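Local coordinates for protein mevalonate diphosphate decarboxylase (Legionella pneumophila, PDB 3LTO) that probably catalyses the ATP-dependent decarboxylation of mevalonate diphosphate to isopentenyl diphosphate, a step of the mevalonate route to isoprenoids, at residues N23-D28 with L142-S147; E206-R211 with W236-D241; S265-F270 with R301-D306. All coordinates share one frame; numbering follows the deposited sequence.

Contact 1: N23-D28 with L142-S147. With SO4 (sulfate ion), chain D.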
loop_
_atom_site.group_PDB
_atom_site.type_symbol
_atom_site.label_atom_id
_atom_site.label_comp_id
_atom_site.label_asym_id
_atom_site.label_seq_id
_atom_site.Cartn_x
_atom_site.Cartn_y
_atom_site.Cartn_z
ATOM N N ASN A 23 5.736 10.432 7.744
ATOM C CA ASN A 23 5.409 9.427 8.749
ATOM C C ASN A 23 5.082 8.015 8.267
ATOM O O ASN A 23 5.447 7.035 8.926
ATOM C CB ASN A 23 4.260 9.947 9.607
ATOM C CG ASN A 23 4.638 11.191 10.377
ATOM O OD1 ASN A 23 3.839 12.120 10.507
ATOM N ND2 ASN A 23 5.861 11.214 10.904
ATOM N N SER A 24 4.387 7.911 7.138
ATOM C CA SER A 24 4.006 6.610 6.586
ATOM C C SER A 24 5.050 6.101 5.603
ATOM O O SER A 24 5.101 4.911 5.301
ATOM C CB SER A 24 2.668 6.720 5.860
ATOM O OG SER A 24 2.790 7.538 4.706
ATOM N N ASN A 25 5.867 7.025 5.107
ATOM C CA ASN A 25 6.925 6.747 4.141
ATOM C C ASN A 25 6.370 6.305 2.785
ATOM O O ASN A 25 7.098 5.773 1.945
ATOM C CB ASN A 25 7.897 5.695 4.682
ATOM C CG ASN A 25 9.284 5.802 4.047
ATOM O OD1 ASN A 25 9.900 6.868 4.054
ATOM N ND2 ASN A 25 9.781 4.694 3.506
ATOM N N LEU A 26 5.080 6.538 2.577
ATOM C CA LEU A 26 4.424 6.191 1.320
ATOM C C LEU A 26 4.704 7.311 0.309
ATOM O O LEU A 26 4.792 8.477 0.684
ATOM C CB LEU A 26 2.916 6.060 1.539
ATOM C CG LEU A 26 2.460 4.954 2.495
ATOM C CD1 LEU A 26 1.019 5.202 2.927
ATOM C CD2 LEU A 26 2.599 3.604 1.810
ATOM N N PRO A 27 4.850 6.967 -0.981
ATOM C CA PRO A 27 5.121 7.989 -2.001
ATOM C C PRO A 27 3.939 8.931 -2.188
ATOM O O PRO A 27 2.788 8.503 -2.133
ATOM C CB PRO A 27 5.406 7.161 -3.254
ATOM C CG PRO A 27 4.532 5.936 -3.049
ATOM C CD PRO A 27 4.749 5.623 -1.584
ATOM N N ASP A 28 4.219 10.212 -2.402
ATOM C CA ASP A 28 3.152 11.184 -2.600
ATOM C C ASP A 28 2.427 10.917 -3.904
ATOM O O ASP A 28 1.248 11.240 -4.056
ATOM C CB ASP A 28 3.712 12.604 -2.558
ATOM C CG ASP A 28 3.937 13.093 -1.133
ATOM O OD1 ASP A 28 3.994 12.256 -0.204
ATOM O OD2 ASP A 28 4.068 14.316 -0.940
ATOM N N LEU A 142 11.229 -4.350 1.428
ATOM C CA LEU A 142 12.437 -4.181 2.232
ATOM C C LEU A 142 13.419 -3.262 1.511
ATOM O O LEU A 142 13.907 -2.281 2.081
ATOM C CB LEU A 142 13.109 -5.538 2.485
ATOM C CG LEU A 142 12.444 -6.505 3.470
ATOM C CD1 LEU A 142 13.200 -7.824 3.479
ATOM C CD2 LEU A 142 12.440 -5.887 4.865
ATOM N N SER A 143 13.694 -3.582 0.249
ATOM C CA SER A 143 14.622 -2.795 -0.549
ATOM C C SER A 143 14.148 -1.346 -0.591
ATOM O O SER A 143 14.946 -0.415 -0.617
ATOM C CB SER A 143 14.705 -3.375 -1.965
ATOM O OG SER A 143 15.845 -2.892 -2.651
ATOM N N ARG A 144 12.833 -1.172 -0.595
ATOM C CA ARG A 144 12.221 0.149 -0.632
ATOM C C ARG A 144 12.775 1.070 0.455
ATOM O O ARG A 144 12.927 2.271 0.240
ATOM C CB ARG A 144 10.696 -0.001 -0.486
ATOM C CG ARG A 144 9.977 1.134 0.245
ATOM C CD ARG A 144 9.820 2.347 -0.630
ATOM N NE ARG A 144 9.282 3.515 0.075
ATOM C CZ ARG A 144 9.973 4.629 0.289
ATOM N NH1 ARG A 144 11.227 4.722 -0.128
ATOM N NH2 ARG A 144 9.399 5.671 0.868
ATOM N N LEU A 145 13.099 0.491 1.609
ATOM C CA LEU A 145 13.597 1.249 2.757
ATOM C C LEU A 145 15.004 1.820 2.641
ATOM O O LEU A 145 15.367 2.738 3.378
ATOM C CB LEU A 145 13.486 0.384 4.013
ATOM C CG LEU A 145 12.050 -0.106 4.213
ATOM C CD1 LEU A 145 11.989 -1.161 5.288
ATOM C CD2 LEU A 145 11.174 1.086 4.562
ATOM N N GLY A 146 15.800 1.274 1.733
ATOM C CA GLY A 146 17.143 1.787 1.538
ATOM C C GLY A 146 17.149 2.723 0.339
ATOM O O GLY A 146 17.866 3.716 0.311
ATOM N N SER A 147 16.334 2.394 -0.660
ATOM C CA SER A 147 16.223 3.191 -1.875
ATOM C C SER A 147 14.829 3.055 -2.478
ATOM O O SER A 147 14.439 1.979 -2.935
ATOM C CB SER A 147 17.260 2.743 -2.902
ATOM O OG SER A 147 16.853 3.108 -4.211
HETATM S S SO4 D . 13.945 7.528 -0.828
HETATM O O1 SO4 D . 12.611 6.947 -0.626
HETATM O O2 SO4 D . 14.916 6.469 -1.144
HETATM O O3 SO4 D . 13.895 8.488 -1.942
HETATM O O4 SO4 D . 14.365 8.230 0.398
HETATM O O HOH W 1 6.254 3.049 0.591
#

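Contact 2: E206-R211 with W236-D241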
loop_
_atom_site.group_PDB
_atom_site.type_symbol
_atom_site.label_atom_id
_atom_site.label_comp_id
_atom_site.label_asym_id
_atom_site.label_seq_id
_atom_site.Cartn_x
_atom_site.Cartn_y
_atom_site.Cartn_z
ATOM N N GLU A 206 4.852 21.854 -4.239
ATOM C CA GLU A 206 3.591 21.575 -3.560
ATOM C C GLU A 206 2.555 20.885 -4.448
ATOM O O GLU A 206 1.827 20.000 -3.990
ATOM C CB GLU A 206 3.010 22.893 -3.043
ATOM C CG GLU A 206 2.920 23.955 -4.155
ATOM C CD GLU A 206 2.513 25.322 -3.642
ATOM O OE1 GLU A 206 1.359 25.460 -3.182
ATOM O OE2 GLU A 206 3.352 26.253 -3.690
ATOM N N THR A 207 2.494 21.302 -5.708
ATOM C CA THR A 207 1.540 20.764 -6.676
ATOM C C THR A 207 2.119 19.706 -7.628
ATOM O O THR A 207 1.442 19.252 -8.556
ATOM C CB THR A 207 0.978 21.904 -7.537
ATOM O OG1 THR A 207 2.067 22.597 -8.165
ATOM C CG2 THR A 207 0.177 22.898 -6.668
ATOM N N ARG A 208 3.369 19.322 -7.388
ATOM C CA ARG A 208 4.071 18.342 -8.218
ATOM C C ARG A 208 3.405 16.957 -8.347
ATOM O O ARG A 208 3.333 16.392 -9.445
ATOM C CB ARG A 208 5.512 18.217 -7.699
ATOM C CG ARG A 208 6.297 17.024 -8.196
ATOM C CD ARG A 208 6.326 16.913 -9.711
ATOM N NE ARG A 208 6.682 15.545 -10.074
ATOM C CZ ARG A 208 6.412 14.968 -11.239
ATOM N NH1 ARG A 208 5.774 15.635 -12.194
ATOM N NH2 ARG A 208 6.760 13.703 -11.431
ATOM N N SER A 209 2.909 16.413 -7.242
ATOM C CA SER A 209 2.271 15.105 -7.279
ATOM C C SER A 209 0.955 15.123 -8.050
ATOM O O SER A 209 0.602 14.144 -8.704
ATOM C CB SER A 209 2.052 14.583 -5.857
ATOM O OG SER A 209 3.297 14.367 -5.211
ATOM N N GLU A 210 0.222 16.230 -7.979
ATOM C CA GLU A 210 -1.036 16.328 -8.718
ATOM C C GLU A 210 -0.746 16.192 -10.207
ATOM O O GLU A 210 -1.447 15.479 -10.921
ATOM C CB GLU A 210 -1.719 17.672 -8.458
ATOM C CG GLU A 210 -2.485 17.750 -7.152
ATOM C CD GLU A 210 -2.580 19.170 -6.621
ATOM O OE1 GLU A 210 -2.862 20.093 -7.413
ATOM O OE2 GLU A 210 -2.377 19.361 -5.406
ATOM N N ARG A 211 0.287 16.885 -10.673
ATOM C CA ARG A 211 0.661 16.825 -12.083
ATOM C C ARG A 211 1.135 15.423 -12.482
ATOM O O ARG A 211 0.798 14.925 -13.563
ATOM C CB ARG A 211 1.763 17.850 -12.389
ATOM C CG ARG A 211 1.325 19.303 -12.240
ATOM C CD ARG A 211 2.330 20.256 -12.887
ATOM N NE ARG A 211 3.627 20.243 -12.213
ATOM C CZ ARG A 211 3.863 20.784 -11.022
ATOM N NH1 ARG A 211 2.884 21.384 -10.366
ATOM N NH2 ARG A 211 5.081 20.738 -10.492
ATOM N N TRP A 236 7.937 13.810 -21.928
ATOM C CA TRP A 236 8.702 15.031 -22.148
ATOM C C TRP A 236 8.283 16.049 -21.088
ATOM O O TRP A 236 9.116 16.624 -20.382
ATOM C CB TRP A 236 8.403 15.559 -23.556
ATOM C CG TRP A 236 9.231 16.729 -24.028
ATOM C CD1 TRP A 236 8.905 18.054 -23.948
ATOM C CD2 TRP A 236 10.482 16.667 -24.731
ATOM N NE1 TRP A 236 9.868 18.819 -24.562
ATOM C CE2 TRP A 236 10.847 17.992 -25.050
ATOM C CE3 TRP A 236 11.328 15.617 -25.119
ATOM C CZ2 TRP A 236 12.024 18.299 -25.744
ATOM C CZ3 TRP A 236 12.498 15.920 -25.810
ATOM C CH2 TRP A 236 12.835 17.254 -26.116
ATOM N N HIS A 237 6.974 16.253 -20.980
ATOM C CA HIS A 237 6.418 17.188 -20.014
ATOM C C HIS A 237 6.800 16.781 -18.597
ATOM O O HIS A 237 7.153 17.625 -17.774
ATOM C CB HIS A 237 4.892 17.240 -20.164
ATOM C CG HIS A 237 4.435 17.836 -21.460
ATOM N ND1 HIS A 237 3.171 17.632 -21.970
ATOM C CD2 HIS A 237 5.074 18.637 -22.347
ATOM C CE1 HIS A 237 3.052 18.278 -23.118
ATOM N NE2 HIS A 237 4.193 18.896 -23.368
ATOM N N GLU A 238 6.745 15.482 -18.325
ATOM C CA GLU A 238 7.079 14.958 -17.009
ATOM C C GLU A 238 8.513 15.268 -16.539
ATOM O O GLU A 238 8.696 15.832 -15.457
ATOM C CB GLU A 238 6.815 13.447 -16.978
ATOM C CG GLU A 238 7.302 12.725 -15.721
ATOM C CD GLU A 238 6.423 12.948 -14.496
ATOM O OE1 GLU A 238 5.471 13.755 -14.557
ATOM O OE2 GLU A 238 6.693 12.304 -13.461
ATOM N N PHE A 239 9.532 14.931 -17.332
ATOM C CA PHE A 239 10.895 15.199 -16.874
ATOM C C PHE A 239 11.243 16.686 -16.854
ATOM O O PHE A 239 12.018 17.139 -16.012
ATOM C CB PHE A 239 11.930 14.383 -17.679
ATOM C CG PHE A 239 12.342 14.994 -18.996
ATOM C CD1 PHE A 239 13.346 15.956 -19.058
ATOM C CD2 PHE A 239 11.760 14.561 -20.182
ATOM C CE1 PHE A 239 13.769 16.477 -20.282
ATOM C CE2 PHE A 239 12.171 15.075 -21.412
ATOM C CZ PHE A 239 13.181 16.036 -21.462
ATOM N N LEU A 240 10.657 17.457 -17.759
ATOM C CA LEU A 240 10.923 18.890 -17.774
ATOM C C LEU A 240 10.315 19.529 -16.523
ATOM O O LEU A 240 10.859 20.486 -15.969
ATOM C CB LEU A 240 10.365 19.534 -19.047
ATOM C CG LEU A 240 11.162 19.204 -20.318
ATOM C CD1 LEU A 240 10.532 19.870 -21.539
ATOM C CD2 LEU A 240 12.594 19.678 -20.143
ATOM N N ASP A 241 9.200 18.971 -16.065
ATOM C CA ASP A 241 8.525 19.454 -14.862
ATOM C C ASP A 241 9.514 19.343 -13.713
ATOM O O ASP A 241 9.830 20.323 -13.035
ATOM C CB ASP A 241 7.309 18.576 -14.563
ATOM C CG ASP A 241 6.511 19.057 -13.358
ATOM O OD1 ASP A 241 6.984 19.939 -12.613
ATOM O OD2 ASP A 241 5.399 18.543 -13.154
#

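Contact 3: S265-F270 with R301-D306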
loop_
_atom_site.group_PDB
_atom_site.type_symbol
_atom_site.label_atom_id
_atom_site.label_comp_id
_atom_site.label_asym_id
_atom_site.label_seq_id
_atom_site.Cartn_x
_atom_site.Cartn_y
_atom_site.Cartn_z
ATOM N N SER A 265 16.448 19.940 -28.510
ATOM C CA SER A 265 15.852 20.677 -29.620
ATOM C C SER A 265 15.966 19.855 -30.900
ATOM O O SER A 265 15.043 19.818 -31.711
ATOM C CB SER A 265 16.572 22.013 -29.810
ATOM O OG SER A 265 16.084 22.705 -30.944
ATOM N N VAL A 266 17.104 19.196 -31.076
ATOM C CA VAL A 266 17.310 18.373 -32.255
ATOM C C VAL A 266 16.312 17.216 -32.272
ATOM O O VAL A 266 15.734 16.896 -33.309
ATOM C CB VAL A 266 18.758 17.827 -32.300
ATOM C CG1 VAL A 266 18.869 16.684 -33.295
ATOM C CG2 VAL A 266 19.715 18.949 -32.703
ATOM N N ILE A 267 16.094 16.597 -31.121
ATOM C CA ILE A 267 15.155 15.487 -31.049
ATOM C C ILE A 267 13.747 15.947 -31.436
ATOM O O ILE A 267 13.034 15.238 -32.142
ATOM C CB ILE A 267 15.142 14.857 -29.627
ATOM C CG1 ILE A 267 16.472 14.143 -29.375
ATOM C CG2 ILE A 267 13.997 13.873 -29.497
ATOM C CD1 ILE A 267 16.707 13.753 -27.931
ATOM N N GLU A 268 13.351 17.134 -30.985
ATOM C CA GLU A 268 12.031 17.659 -31.311
ATOM C C GLU A 268 11.905 17.846 -32.816
ATOM O O GLU A 268 10.930 17.409 -33.423
ATOM C CB GLU A 268 11.792 18.999 -30.619
ATOM C CG GLU A 268 11.737 18.937 -29.127
ATOM C CD GLU A 268 11.404 20.282 -28.511
ATOM O OE1 GLU A 268 12.197 21.231 -28.676
ATOM O OE2 GLU A 268 10.345 20.388 -27.866
ATOM N N LYS A 269 12.896 18.505 -33.411
ATOM C CA LYS A 269 12.889 18.740 -34.848
ATOM C C LYS A 269 12.873 17.400 -35.576
ATOM O O LYS A 269 12.199 17.253 -36.592
ATOM C CB LYS A 269 14.121 19.548 -35.273
ATOM C CG LYS A 269 14.113 21.012 -34.847
ATOM C CD LYS A 269 15.435 21.691 -35.213
ATOM C CE LYS A 269 15.473 23.162 -34.811
ATOM N NZ LYS A 269 14.514 23.990 -35.601
ATOM N N PHE A 270 13.622 16.427 -35.055
ATOM C CA PHE A 270 13.664 15.099 -35.667
ATOM C C PHE A 270 12.251 14.520 -35.678
ATOM O O PHE A 270 11.803 14.001 -36.693
ATOM C CB PHE A 270 14.591 14.161 -34.885
ATOM C CG PHE A 270 14.757 12.807 -35.523
ATOM C CD1 PHE A 270 15.618 12.632 -36.608
ATOM C CD2 PHE A 270 14.045 11.705 -35.049
ATOM C CE1 PHE A 270 15.769 11.380 -37.213
ATOM C CE2 PHE A 270 14.192 10.451 -35.649
ATOM C CZ PHE A 270 15.056 10.291 -36.731
ATOM N N ARG A 301 19.145 4.075 -35.425
ATOM C CA ARG A 301 20.466 4.130 -36.035
ATOM C C ARG A 301 20.566 5.378 -36.915
ATOM O O ARG A 301 21.618 6.014 -36.995
ATOM C CB ARG A 301 20.723 2.864 -36.862
ATOM C CG ARG A 301 22.092 2.816 -37.532
ATOM C CD ARG A 301 22.336 1.481 -38.252
ATOM N NE ARG A 301 23.437 1.574 -39.215
ATOM C CZ ARG A 301 24.685 1.921 -38.906
ATOM N NH1 ARG A 301 25.008 2.209 -37.651
ATOM N NH2 ARG A 301 25.613 2.002 -39.854
ATOM N N GLN A 302 19.464 5.737 -37.562
ATOM C CA GLN A 302 19.446 6.919 -38.419
ATOM C C GLN A 302 19.631 8.199 -37.593
ATOM O O GLN A 302 20.338 9.116 -37.999
ATOM C CB GLN A 302 18.128 6.977 -39.204
ATOM C CG GLN A 302 17.956 8.218 -40.069
ATOM C CD GLN A 302 16.622 8.242 -40.808
ATOM O OE1 GLN A 302 16.298 9.216 -41.494
ATOM N NE2 GLN A 302 15.846 7.169 -40.675
ATOM N N PHE A 303 18.996 8.263 -36.429
ATOM C CA PHE A 303 19.127 9.442 -35.581
ATOM C C PHE A 303 20.525 9.525 -34.951
ATOM O O PHE A 303 21.110 10.602 -34.853
ATOM C CB PHE A 303 18.051 9.440 -34.488
ATOM C CG PHE A 303 18.125 10.625 -33.577
ATOM C CD1 PHE A 303 18.908 10.588 -32.427
ATOM C CD2 PHE A 303 17.474 11.810 -33.905
ATOM C CE1 PHE A 303 19.049 11.715 -31.615
ATOM C CE2 PHE A 303 17.609 12.950 -33.098
ATOM C CZ PHE A 303 18.400 12.898 -31.952
ATOM N N LYS A 304 21.055 8.387 -34.521
ATOM C CA LYS A 304 22.382 8.350 -33.923
ATOM C C LYS A 304 23.401 8.801 -34.965
ATOM O O LYS A 304 24.295 9.607 -34.681
ATOM C CB LYS A 304 22.708 6.927 -33.463
ATOM C CG LYS A 304 24.130 6.725 -32.947
ATOM C CD LYS A 304 24.321 5.296 -32.465
ATOM C CE LYS A 304 25.669 5.103 -31.788
ATOM N NZ LYS A 304 25.756 3.800 -31.042
ATOM N N SER A 305 23.255 8.275 -36.175
ATOM C CA SER A 305 24.152 8.608 -37.269
ATOM C C SER A 305 24.071 10.085 -37.626
ATOM O O SER A 305 25.085 10.781 -37.659
ATOM C CB SER A 305 23.808 7.776 -38.515
ATOM O OG SER A 305 23.991 6.385 -38.289
ATOM N N ASP A 306 22.858 10.563 -37.878
ATOM C CA ASP A 306 22.665 11.947 -38.282
ATOM C C ASP A 306 22.772 13.035 -37.212
ATOM O O ASP A 306 23.003 14.197 -37.551
ATOM C CB ASP A 306 21.323 12.109 -39.018
ATOM C CG ASP A 306 21.247 11.289 -40.293
ATOM O OD1 ASP A 306 22.305 10.935 -40.852
ATOM O OD2 ASP A 306 20.120 11.005 -40.750
#

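Contact 1: N23-D28 with L142-S147
Asn-25 lays its amide over one face of the Arg-144 guanidinium, beside an anion site in the N-terminal domain, which has the ribosomal protein S5-like fold of the GHMP superfamily. Arg-144, of segment 142-147, bends at chi2 (77°) and sends its guanidinium toward the loop before strand 31-47. There the two planes are only 9° apart, with Asn-25 ND2 3.2 Å from Arg-144 CZ. ND2 and Arg-144 NH2 are both donors and form no bond, so the overlap is a contact of flat groups only. The grip comes from the backbone instead: NH2 donates to Asn-25 O at 2.5 Å, nearly straight and in the guanidinium plane. At another edge NH1 donates to sulfate O1 over 2.7 Å. Tyr-16, Lys-20 and the backbone N of Gly-148 hold the same sulfate, probably from the crystallisation liquor, in an arrangement consistent with a pocket for a phosphate group of the substrate. The Asn-25 carbonyl probably acts as a second-shell partner that helps fix the rotation of the guanidinium facing the anion. At the edge beside NE, in the guanidinium plane, a water accepts from Arg-144 NE at 3.1 Å and donates to Asn-25 O at 3.2 Å.

Contact 2: E206-R211 with W236-D241
Arg-208 and Arg-211, one helical turn apart, share the carboxylate of Asp-241, while Arg-208 also holds Glu-238. Four charged side chains thus link the first turn of helix 208-224 to the middle of helix 228-247, and the order of nearest residues (208 with 241, 211 with 238) runs antiparallel.

The close-knit part lies around Arg-208, Glu-238 and Asp-241, all buried. Arg-208 bends at chi2 (54°), which swings its guanidinium across the carboxylate of Glu-238. NH1 donates to Glu-238 OE1 at 3.0 Å, meeting it from above the carboxylate plane, and NH2 pairs with OE2, a bond modelled so short that its length is doubtful. NH1 has a second acceptor, Asp-241 OD2, at 3.1 Å, with the two flat groups almost perpendicular. OD2 is consequently gripped from opposite faces of its plane, by Arg-208 NH1 and by Arg-211 NE, the latter at 2.6 Å. Two acids facing two arginines roughly balance charge in the interior, which would probably keep both acids ionised. Glu-238 also accepts from Asn-215 ND2 of helix 208-224 and from Lys-15 N, the latter in a loop of the N-terminal domain.

Arg-211 stands on the looser side and is partly exposed. It takes Asp-241 side-on, NE to OD2 and NH2 to OD1 (3.0 Å), the latter using the syn lone pair. Its NH1 reaches back to Thr-207 OG1 (2.6 Å), at the N-cap position of its own helix, so the guanidinium is held by its own helix start and by Asp-241. The whole is an interhelical salt-bridge network within an antiparallel helical hairpin, part of the C-terminal domain of the GHMP superfamily.

Contact 3: S265-F270 with R301-D306
Phe-270 and Phe-303 each carry CG trans to the backbone N (chi1 -176° in Phe-270, almost exactly extended in Phe-303), and these torsions drive both rings into the space between helices 258-274 and 297-308. The two helices belong to the ferredoxin-like fold of the C-terminal domain, a beta-alpha-beta-beta-alpha-beta core with extra helices inserted after its first strand, over a four-stranded antiparallel sheet. Their local axes stay 12.0 Å apart and run at 133° to each other, a separation wide enough for aromatic rings to lie between the backbones.

The rings form a T-shaped pair. Phe-303 presents its edge to the face of Phe-270, with centroids 4.8 Å apart and planes at 79°. CD2 leads: it sits 3.3 Å from Phe-270 CG, displaced toward the rim of that ring rather than over its middle. Further back on the same side chain, Phe-303 CB makes a CH-pi contact, standing 4.1 Å from the centroid of the Phe-270 ring and over its face. One ring is thus covered by both the methylene and the ring edge of the other, which probably limits how far either can turn.

Phe-303 also reaches past its partner to the preceding turn of helix 258-274. Leu-290 and Tyr-292 of strand 288-292 lie against Ile-267 and Phe-303 respectively, so the interface continues onto the sheet. At the far end of the Phe-303 ring the aliphatic branches take over: Val-266 CG1 approaches CE2 at 3.9 Å, and Ile-267 CG1 comes to 3.5 Å from CZ.

In the fold
The three contacts show chemistry changing with place. Contact 1, at the surface of the N-terminal domain, joins a loop to segment 142-147 and works through a backbone carbonyl, water and a bound anion. Contacts 2 and 3 are buried between helices of the C-terminal domain, yet one is wholly ionic and the other wholly apolar. They use different helix pairs, but helices 228-247 and 258-274 follow each other in the chain, and Trp-236 CZ2 lies 3.4 Å from Glu-268 OE2. Contact 2 also meets contact 1 across the domains, where Asp-28 packs on Ser-209; contact 3 stands about 26 Å from contact 1 between nearest atoms.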